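Dihydrofolate reductase (Schistosoma mansoni, PDB 3VCO) reduces 7,8-dihydrofolate to tetrahydrofolate with NADPH, a key step of folate metabolism that feeds thymidylate, purine and glycine synthesis. Local coordinates at residues A[76-79]-A[80-83]; A[186-190]-A[191-195]; A[117-120]-A[121-124]. All blocks are in the same frame, centred on the assembly; numbering follows the deposited sequence.

Interaction 1 of 3, residues A[76-79]-A[80-83]; sequences SIPE and SFKP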
# COMPACT_ATOMS: atom_id res chain seq x y z
N SER A 76 -10.00 -0.66 8.86
CA SER A 76 -10.12 -2.10 8.62
C SER A 76 -9.00 -2.86 9.31
O SER A 76 -9.10 -4.04 9.54
CB SER A 76 -10.08 -2.41 7.12
OG SER A 76 -8.74 -2.31 6.66
N ILE A 77 -7.91 -2.15 9.61
CA ILE A 77 -6.76 -2.75 10.26
C ILE A 77 -7.08 -3.17 11.71
O ILE A 77 -7.61 -2.38 12.50
CB ILE A 77 -5.60 -1.77 10.25
CG1 ILE A 77 -5.20 -1.45 8.80
CG2 ILE A 77 -4.42 -2.33 11.02
CD1 ILE A 77 -4.21 -0.24 8.72
N PRO A 78 -6.77 -4.41 12.05
CA PRO A 78 -7.01 -4.92 13.41
C PRO A 78 -6.20 -4.12 14.43
O PRO A 78 -5.09 -3.66 14.12
CB PRO A 78 -6.53 -6.37 13.33
CG PRO A 78 -6.77 -6.76 11.89
CD PRO A 78 -6.43 -5.49 11.10
N GLU A 79 -6.77 -3.95 15.61
CA GLU A 79 -6.18 -3.12 16.66
C GLU A 79 -4.77 -3.52 17.09
O GLU A 79 -3.92 -2.67 17.27
CB GLU A 79 -7.11 -3.06 17.89
CG GLU A 79 -8.39 -2.26 17.67
CD GLU A 79 -8.17 -0.96 16.92
OE1 GLU A 79 -8.18 -0.98 15.66
OE2 GLU A 79 -7.99 0.09 17.58
N SER A 80 -4.54 -4.82 17.23
CA SER A 80 -3.20 -5.34 17.48
C SER A 80 -2.13 -4.88 16.46
O SER A 80 -0.93 -5.02 16.70
CB SER A 80 -3.24 -6.86 17.52
OG SER A 80 -4.07 -7.35 16.47
N PHE A 81 -2.58 -4.31 15.34
CA PHE A 81 -1.71 -3.96 14.22
C PHE A 81 -1.46 -2.45 14.08
O PHE A 81 -0.52 -2.04 13.40
CB PHE A 81 -2.32 -4.51 12.92
CG PHE A 81 -2.16 -6.00 12.73
CD1 PHE A 81 -1.46 -6.50 11.64
CD2 PHE A 81 -2.67 -6.89 13.65
CE1 PHE A 81 -1.30 -7.87 11.47
CE2 PHE A 81 -2.51 -8.27 13.49
CZ PHE A 81 -1.83 -8.76 12.39
N LYS A 82 -2.31 -1.65 14.72
CA LYS A 82 -2.44 -0.20 14.52
C LYS A 82 -1.81 0.60 15.66
O LYS A 82 -2.03 0.24 16.82
CB LYS A 82 -3.93 0.15 14.59
CG LYS A 82 -4.67 0.44 13.32
CD LYS A 82 -5.90 1.23 13.73
CE LYS A 82 -7.16 0.72 13.16
NZ LYS A 82 -8.25 1.70 13.37
N PRO A 83 -1.09 1.71 15.38
CA PRO A 83 -0.56 2.22 14.10
C PRO A 83 0.54 1.27 13.65
O PRO A 83 1.05 0.48 14.44
CB PRO A 83 0.08 3.55 14.49
CG PRO A 83 -0.59 3.94 15.83
CD PRO A 83 -0.86 2.64 16.50
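Lys82 lies obliquely over Ile77, and its ammonium end then swings across to the carboxylate of Glu79. The lysine's CG rests on the branch methyl of Ile77, with CG2 to CG at 3.6 Å; a kink at the third torsion of the lysine (chi3 -130°) follows, and the chain ends with NZ 3.5 Å from Glu79 OE1, a long salt bridge. Glu79 meets it by bending at chi2 (-43°), which folds the carboxylate back although its CB points away from 80-83. The same Ile77 methyl also bears on Phe81, CG2 standing 3.6 Å from CB. Further out on this residue, Pro78 CB approaches ring atom CD2 obliquely at 3.9 Å. All this is strung round a short 3-10 segment with two overlapping turns, in the loop between helix 71-76 and strand 88-92, held by Phe81 N to Pro78 O (2.9 Å) and Lys82 N to Glu79 O (3.2 Å). A cis peptide bond precedes Pro83 and takes the chain out of the turns. Trp43 packs against Ile77 and Pro78, while Lys82 makes a cation-pi contact with Trp74 of the preceding helix.

Interaction 2 of 3, residues A[186-190]-A[191-195]; sequences FTENG and FTFKF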
# COMPACT_ATOMS: atom_id res chain seq x y z
N PHE A 186 1.71 -19.47 -3.16
CA PHE A 186 1.45 -19.92 -1.80
C PHE A 186 -0.03 -20.22 -1.58
O PHE A 186 -0.89 -19.62 -2.22
CB PHE A 186 1.91 -18.85 -0.79
CG PHE A 186 3.41 -18.59 -0.81
CD1 PHE A 186 4.30 -19.48 -0.20
CD2 PHE A 186 3.92 -17.45 -1.42
CE1 PHE A 186 5.68 -19.24 -0.21
CE2 PHE A 186 5.30 -17.19 -1.43
CZ PHE A 186 6.18 -18.10 -0.82
N THR A 187 -0.34 -21.16 -0.68
CA THR A 187 -1.72 -21.44 -0.35
C THR A 187 -1.95 -21.35 1.15
O THR A 187 -1.39 -22.12 1.91
CB THR A 187 -2.13 -22.86 -0.80
OG1 THR A 187 -1.78 -23.05 -2.18
CG2 THR A 187 -3.65 -23.08 -0.63
N GLU A 188 -2.78 -20.41 1.57
CA GLU A 188 -3.13 -20.28 2.97
C GLU A 188 -4.62 -20.00 3.10
O GLU A 188 -5.15 -19.10 2.44
CB GLU A 188 -2.29 -19.22 3.68
CG GLU A 188 -0.77 -19.47 3.59
CD GLU A 188 0.06 -18.58 4.50
OE1 GLU A 188 -0.38 -17.46 4.85
OE2 GLU A 188 1.18 -19.01 4.87
N ASN A 189 -5.27 -20.78 3.95
CA ASN A 189 -6.72 -20.82 4.04
C ASN A 189 -7.31 -21.27 2.72
O ASN A 189 -6.91 -22.29 2.16
CB ASN A 189 -7.30 -19.47 4.47
CG ASN A 189 -7.84 -19.49 5.89
OD1 ASN A 189 -8.30 -20.53 6.39
ND2 ASN A 189 -7.80 -18.34 6.55
N GLY A 190 -8.26 -20.49 2.21
CA GLY A 190 -8.86 -20.80 0.93
C GLY A 190 -8.13 -20.08 -0.19
O GLY A 190 -8.54 -20.14 -1.34
N PHE A 191 -7.03 -19.41 0.17
CA PHE A 191 -6.35 -18.49 -0.74
C PHE A 191 -5.09 -19.05 -1.36
O PHE A 191 -4.24 -19.64 -0.69
CB PHE A 191 -6.02 -17.16 -0.04
CG PHE A 191 -7.23 -16.40 0.39
CD1 PHE A 191 -7.90 -15.60 -0.52
CD2 PHE A 191 -7.72 -16.53 1.68
CE1 PHE A 191 -9.04 -14.92 -0.14
CE2 PHE A 191 -8.86 -15.85 2.07
CZ PHE A 191 -9.52 -15.04 1.16
N THR A 192 -4.96 -18.85 -2.66
CA THR A 192 -3.74 -19.15 -3.35
C THR A 192 -3.25 -17.82 -3.93
O THR A 192 -4.05 -17.07 -4.46
CB THR A 192 -3.97 -20.17 -4.49
OG1 THR A 192 -4.45 -21.42 -3.96
CG2 THR A 192 -2.70 -20.41 -5.22
N PHE A 193 -1.96 -17.52 -3.79
CA PHE A 193 -1.48 -16.19 -4.13
C PHE A 193 0.00 -16.19 -4.49
O PHE A 193 0.73 -17.16 -4.28
CB PHE A 193 -1.77 -15.16 -3.01
CG PHE A 193 -1.30 -15.60 -1.63
CD1 PHE A 193 -2.11 -16.40 -0.84
CD2 PHE A 193 -0.05 -15.24 -1.16
CE1 PHE A 193 -1.68 -16.85 0.39
CE2 PHE A 193 0.39 -15.68 0.08
CZ PHE A 193 -0.43 -16.47 0.86
N LYS A 194 0.43 -15.10 -5.10
CA LYS A 194 1.83 -14.96 -5.41
C LYS A 194 2.12 -13.48 -5.39
O LYS A 194 1.19 -12.66 -5.51
CB LYS A 194 2.16 -15.57 -6.76
CG LYS A 194 1.75 -14.73 -7.94
CD LYS A 194 2.03 -15.43 -9.26
CE LYS A 194 3.50 -15.43 -9.63
NZ LYS A 194 3.66 -15.79 -11.08
N PHE A 195 3.39 -13.15 -5.23
CA PHE A 195 3.81 -11.76 -5.06
C PHE A 195 4.55 -11.29 -6.30
O PHE A 195 5.43 -11.96 -6.78
CB PHE A 195 4.74 -11.62 -3.84
CG PHE A 195 4.11 -12.12 -2.55
CD1 PHE A 195 3.00 -11.49 -2.00
CD2 PHE A 195 4.63 -13.22 -1.89
CE1 PHE A 195 2.40 -11.95 -0.81
CE2 PHE A 195 4.04 -13.68 -0.72
CZ PHE A 195 2.91 -13.05 -0.20
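Phe193 takes a chi1 of 52°, with CG between its own backbone N and carbonyl carbon, and this tips the ring back across the hairpin beneath Phe186. Phe186 has CG opposite its carbonyl carbon (chi1 -63°), which carries its ring toward Phe195 while its CB sits over one face of the Phe193 ring. That CH-pi contact is displaced toward the rim, with Phe186 CB 3.6 Å from Phe193 CE2. The Phe186 and Phe195 rings meet rim to rim, CE2 to CE2 at 3.8 Å, their planes 45° apart. Strand 186-188 and the start of strand 191-200 form an antiparallel beta hairpin closed by a type II' turn from Glu188 to Phe191, with Asn189 at positive phi. Phe186 and Phe193 exchange two backbone bonds, the straighter running from Phe186 N to Phe193 O at 2.7 Å; Glu188 and Phe191 form the second such pair. Beside the turn, Glu188 O lies in the plane of the Phe191 ring at its edge. On the face away from the phenylalanines, Thr187 OG1 and Thr192 OG1 stand 3.6 Å apart. Helix 46-57 packs on part of the aromatic face: Phe195 stacks on Phe51, Lys47 makes a cation-pi contact with Phe186, and its backbone N bonds Glu188 OE1.

Interaction 3 of 3, residues A[117-120]-A[121-124]; sequences YNEE and FSSI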
# COMPACT_ATOMS: atom_id res chain seq x y z
N TYR A 117 7.16 16.12 2.66
CA TYR A 117 8.23 17.04 2.36
C TYR A 117 8.31 18.27 3.31
O TYR A 117 9.14 19.16 3.11
CB TYR A 117 8.17 17.49 0.91
CG TYR A 117 8.61 16.45 -0.12
CD1 TYR A 117 9.95 16.33 -0.50
CD2 TYR A 117 7.69 15.62 -0.73
CE1 TYR A 117 10.35 15.39 -1.47
CE2 TYR A 117 8.06 14.69 -1.70
CZ TYR A 117 9.39 14.58 -2.08
OH TYR A 117 9.73 13.63 -3.04
N ASN A 118 7.47 18.36 4.32
CA ASN A 118 7.65 19.50 5.22
C ASN A 118 8.67 19.22 6.33
O ASN A 118 9.09 18.05 6.53
CB ASN A 118 6.33 20.11 5.75
CG ASN A 118 5.77 19.41 6.98
OD1 ASN A 118 6.35 18.48 7.53
ND2 ASN A 118 4.61 19.88 7.42
N GLU A 119 9.04 20.26 7.04
CA GLU A 119 10.16 20.21 7.98
C GLU A 119 10.03 19.11 9.03
O GLU A 119 11.03 18.61 9.56
CB GLU A 119 10.34 21.58 8.66
CG GLU A 119 10.87 22.66 7.72
CD GLU A 119 12.27 22.36 7.19
OE1 GLU A 119 12.40 21.61 6.19
OE2 GLU A 119 13.25 22.88 7.77
N GLU A 120 8.80 18.72 9.33
CA GLU A 120 8.58 17.72 10.34
C GLU A 120 8.98 16.31 9.89
O GLU A 120 9.37 15.48 10.71
CB GLU A 120 7.14 17.76 10.83
CG GLU A 120 6.96 16.90 12.06
CD GLU A 120 5.53 16.76 12.53
OE1 GLU A 120 4.69 17.60 12.15
OE2 GLU A 120 5.27 15.79 13.27
N PHE A 121 8.92 16.05 8.59
CA PHE A 121 9.13 14.69 8.09
C PHE A 121 10.23 14.54 7.04
O PHE A 121 10.65 13.42 6.76
CB PHE A 121 7.81 14.09 7.55
CG PHE A 121 6.80 13.89 8.65
CD1 PHE A 121 7.01 12.91 9.60
CD2 PHE A 121 5.72 14.75 8.80
CE1 PHE A 121 6.14 12.74 10.66
CE2 PHE A 121 4.85 14.60 9.85
CZ PHE A 121 5.06 13.58 10.79
N SER A 122 10.70 15.64 6.47
CA SER A 122 11.53 15.53 5.27
C SER A 122 12.92 14.97 5.58
O SER A 122 13.62 14.48 4.68
CB SER A 122 11.66 16.88 4.53
OG SER A 122 12.28 17.85 5.35
N SER A 123 13.33 15.04 6.84
CA SER A 123 14.61 14.48 7.25
C SER A 123 14.43 13.01 7.70
O SER A 123 15.38 12.31 7.98
CB SER A 123 15.20 15.30 8.41
OG SER A 123 15.56 16.61 8.03
N ILE A 124 13.18 12.57 7.78
CA ILE A 124 12.88 11.23 8.29
C ILE A 124 12.46 10.24 7.20
O ILE A 124 12.85 9.06 7.22
CB ILE A 124 11.74 11.30 9.30
CG1 ILE A 124 12.01 12.45 10.27
CG2 ILE A 124 11.60 9.95 10.03
CD1 ILE A 124 10.99 12.57 11.37
O HOH W 1 12.25 16.01 9.65
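Glu120 lies alongside the ring of Phe121, the two side chains pointing the same way, and this pair is the closely packed part of the turn. The glutamate runs out fully extended with CG opposite its backbone N (chi1 -170°), which lays CG over one face of the ring and carries the carboxylate on past the rim at CE2 and CZ. Glu120 CG makes a CH-pi contact, displaced toward the rim and 4.1 Å from the centroid of the Phe121 ring. Farther out, Glu120 OE2 comes to 3.3 Å from Phe121 CZ, and the carboxylate plane is tilted 25° from that of the ring. Phe121 itself is buried, leaning on Leu115 and Leu116 of helix 109-116.

The backbone is gathered just as closely about Asn118 O, which is gripped by two backbone N-H groups. Phe121 N bonds Asn118 O at 2.9 Å, and Ser122 N reaches the same oxygen at an equal length. Asn118 also makes an Asx turn: OD1 takes the N-H of Glu120 at 3.0 Å, from above the amide plane, and the side-chain amide lies almost parallel to the Phe121 ring, their planes 5° apart. These bonds turn the chain between the end of helix 109-116 and strand 125-130 of the central sheet.

At the Ser122 side chain the contact loosens. Its hydroxyl adds only a weak bond, OG to Asn118 O at 3.4 Å, and the exposed Glu119 brings OE1 no nearer to that hydroxyl than 3.9 Å. A water takes over here, donating to Glu119 O and accepting from Ser123 N at 3.2 Å, and so bridges Glu119 O to Ser123 N. Beyond it, Ile124 reaches back with the end of its chain, CD1 lying 3.4 Å from Glu120 O, and its backbone bonds to Lys64 at the start of the neighbouring strand 64-70.

The three contacts are separate turns and none touches another. Interactions 1 and 2 approach the probable substrate site through helix 46-57: Phe81 lies about 4 Å from Met49 and Phe195 about 3 Å from Asp48, side chain to side chain, both inferred substrate binders. The Ile77 side chain is about 5 Å from that of Thr73, an inferred NADP(+) residue. Centres of the two contacts are 22 Å apart, nearest atoms about 12 Å. Interaction 3 lies on the opposite side of the chain's centre from interaction 2, 38 Å between centres, but about 12 Å from interaction 1 at the nearest atoms; its Ile124 side chain is about 9 Å from that of Arg87, another inferred substrate residue.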